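Local coordinates for uncharacterized protein TCIL3000_10_9440 (Trypanosoma congolense, PDB 5KMX), which is an insect-stage surface antigen of unknown function, whose bilobed ectodomain, the part modelled here, has been suggested to act in sensing, at residues 153-158 / 188-193. Residues are numbered along the deposited sequence; the frame is centred on the assembly and turned at random.
Sequences VYLATL and QGYEPR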
loop_
_atom_site.group_PDB
_atom_site.type_symbol
_atom_site.label_atom_id
_atom_site.label_comp_id
_atom_site.label_asym_id
_atom_site.label_seq_id
_atom_site.Cartn_x
_atom_site.Cartn_y
_atom_site.Cartn_z
ATOM N N VAL A 153 8.458 -7.472 -8.046
ATOM C CA VAL A 153 7.282 -7.716 -7.221
ATOM C C VAL A 153 6.028 -7.305 -7.987
ATOM O O VAL A 153 6.086 -6.436 -8.860
ATOM C CB VAL A 153 7.360 -6.957 -5.883
ATOM C CG1 VAL A 153 8.465 -7.536 -5.013
ATOM C CG2 VAL A 153 7.579 -5.467 -6.116
ATOM N N TYR A 154 4.900 -7.927 -7.653
ATOM C CA TYR A 154 3.699 -7.827 -8.474
ATOM C C TYR A 154 2.457 -7.452 -7.671
ATOM O O TYR A 154 2.275 -7.902 -6.539
ATOM C CB TYR A 154 3.470 -9.147 -9.204
ATOM C CG TYR A 154 4.726 -9.688 -9.845
ATOM C CD1 TYR A 154 5.594 -10.508 -9.134
ATOM C CD2 TYR A 154 5.052 -9.372 -11.156
ATOM C CE1 TYR A 154 6.745 -11.001 -9.712
ATOM C CE2 TYR A 154 6.202 -9.863 -11.744
ATOM C CZ TYR A 154 7.045 -10.676 -11.016
ATOM O OH TYR A 154 8.193 -11.170 -11.594
ATOM N N LEU A 155 1.601 -6.639 -8.284
ATOM C CA LEU A 155 0.459 -6.034 -7.603
ATOM C C LEU A 155 -0.536 -7.066 -7.080
ATOM O O LEU A 155 -0.999 -7.932 -7.823
ATOM C CB LEU A 155 -0.254 -5.064 -8.549
ATOM C CG LEU A 155 -1.347 -4.179 -7.943
ATOM C CD1 LEU A 155 -0.759 -3.184 -6.952
ATOM C CD2 LEU A 155 -2.110 -3.460 -9.046
ATOM N N ALA A 156 -0.859 -6.956 -5.793
ATOM C CA ALA A 156 -1.811 -7.850 -5.142
ATOM C C ALA A 156 -2.967 -7.059 -4.541
ATOM O O ALA A 156 -4.131 -7.432 -4.696
ATOM C CB ALA A 156 -1.116 -8.668 -4.064
ATOM N N THR A 157 -2.636 -5.970 -3.853
ATOM C CA THR A 157 -3.637 -5.133 -3.199
ATOM C C THR A 157 -3.440 -3.663 -3.563
ATOM O O THR A 157 -2.327 -3.141 -3.484
ATOM C CB THR A 157 -3.584 -5.292 -1.670
ATOM O OG1 THR A 157 -3.644 -6.683 -1.331
ATOM C CG2 THR A 157 -4.746 -4.564 -1.015
ATOM N N LEU A 158 -4.531 -3.009 -3.955
ATOM C CA LEU A 158 -4.496 -1.625 -4.417
ATOM C C LEU A 158 -5.296 -0.714 -3.489
ATOM O O LEU A 158 -6.504 -0.890 -3.327
ATOM C CB LEU A 158 -5.045 -1.530 -5.842
ATOM C CG LEU A 158 -4.976 -0.155 -6.512
ATOM C CD1 LEU A 158 -3.534 0.239 -6.785
ATOM C CD2 LEU A 158 -5.792 -0.145 -7.795
ATOM N N GLN A 188 1.896 0.392 -3.150
ATOM C CA GLN A 188 0.819 -0.587 -3.023
ATOM C C GLN A 188 1.341 -1.929 -2.515
ATOM O O GLN A 188 2.546 -2.112 -2.337
ATOM C CB GLN A 188 0.111 -0.773 -4.370
ATOM C CG GLN A 188 -0.243 0.533 -5.082
ATOM C CD GLN A 188 -1.244 1.378 -4.313
ATOM O OE1 GLN A 188 -1.843 0.919 -3.341
ATOM N NE2 GLN A 188 -1.432 2.619 -4.751
ATOM N N GLY A 189 0.422 -2.862 -2.279
ATOM C CA GLY A 189 0.782 -4.191 -1.824
ATOM C C GLY A 189 1.265 -5.044 -2.979
ATOM O O GLY A 189 0.459 -5.561 -3.754
ATOM N N TYR A 190 2.584 -5.180 -3.097
ATOM C CA TYR A 190 3.191 -5.985 -4.154
ATOM C C TYR A 190 3.758 -7.287 -3.591
ATOM O O TYR A 190 4.348 -7.294 -2.511
ATOM C CB TYR A 190 4.291 -5.194 -4.864
ATOM C CG TYR A 190 3.774 -4.169 -5.848
ATOM C CD1 TYR A 190 3.417 -2.893 -5.435
ATOM C CD2 TYR A 190 3.639 -4.482 -7.193
ATOM C CE1 TYR A 190 2.942 -1.957 -6.338
ATOM C CE2 TYR A 190 3.167 -3.556 -8.099
ATOM C CZ TYR A 190 2.819 -2.294 -7.669
ATOM O OH TYR A 190 2.346 -1.368 -8.572
ATOM N N GLU A 191 3.584 -8.379 -4.333
ATOM C CA GLU A 191 4.024 -9.706 -3.897
ATOM C C GLU A 191 5.085 -10.290 -4.835
ATOM O O GLU A 191 5.108 -9.963 -6.023
ATOM C CB GLU A 191 2.830 -10.662 -3.821
ATOM C CG GLU A 191 1.863 -10.378 -2.679
ATOM C CD GLU A 191 0.640 -11.275 -2.721
ATOM O OE1 GLU A 191 0.015 -11.478 -1.660
ATOM O OE2 GLU A 191 0.299 -11.772 -3.816
ATOM N N PRO A 192 5.968 -11.159 -4.306
ATOM C CA PRO A 192 6.955 -11.840 -5.157
ATOM C C PRO A 192 6.322 -12.721 -6.236
ATOM O O PRO A 192 6.925 -12.918 -7.292
ATOM C CB PRO A 192 7.749 -12.692 -4.161
ATOM C CG PRO A 192 7.598 -11.991 -2.862
ATOM C CD PRO A 192 6.219 -11.411 -2.875
ATOM N N ARG A 193 5.131 -13.250 -5.963
ATOM C CA ARG A 193 4.401 -14.062 -6.932
ATOM C C ARG A 193 3.067 -13.397 -7.269
ATOM O O ARG A 193 2.241 -13.159 -6.389
ATOM C CB ARG A 193 4.170 -15.474 -6.390
ATOM C CG ARG A 193 3.697 -16.466 -7.443
ATOM C CD ARG A 193 3.359 -17.822 -6.842
ATOM N NE ARG A 193 2.998 -18.796 -7.871
ATOM C CZ ARG A 193 1.788 -18.908 -8.411
ATOM N NH1 ARG A 193 0.801 -18.107 -8.028
ATOM N NH2 ARG A 193 1.561 -19.825 -9.343
#
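Y154 and E191 face each other as a hydrogen-bonded antiparallel pair: Y154 N gives to E191 O and E191 N to Y154 O, each at 2.6 Å. Further along, the backbone forms a classic beta bulge. The carbonyl oxygen of G189 accepts two N-H groups, A156 N at 2.8 Å, nearly along the C=O axis, and T157 N at 3.1 Å, in the carbonyl plane on a lone pair; G189 N returns a bond to T157 O. Glycine suits this place, since a CB on G189 would lie tight against CB of T157.

L155 and Y190 share the buried face, L155 laying CD1 over one face of the ring, a CH-pi contact 4.1 Å from the centroid. V153 crosses Y190 at about a right angle, its CG2 3.5 Å from Y190 CB. L158 CD1 rests on the bent chain of Q188.

At the bulge A156 CB turns toward strand 189-191, against E191 CD at 3.4 Å. The Y154 ring edge meets P192 O, 3.1 Å from CE1.

Backbone bonds thus fix strand 189-191, and buried polar ends are satisfied: Y190 OH by P90 O, Q188 NE2 by D185 O and OE1 by Y159 N. Partly exposed Y154, T157 and E191 occupy the other face.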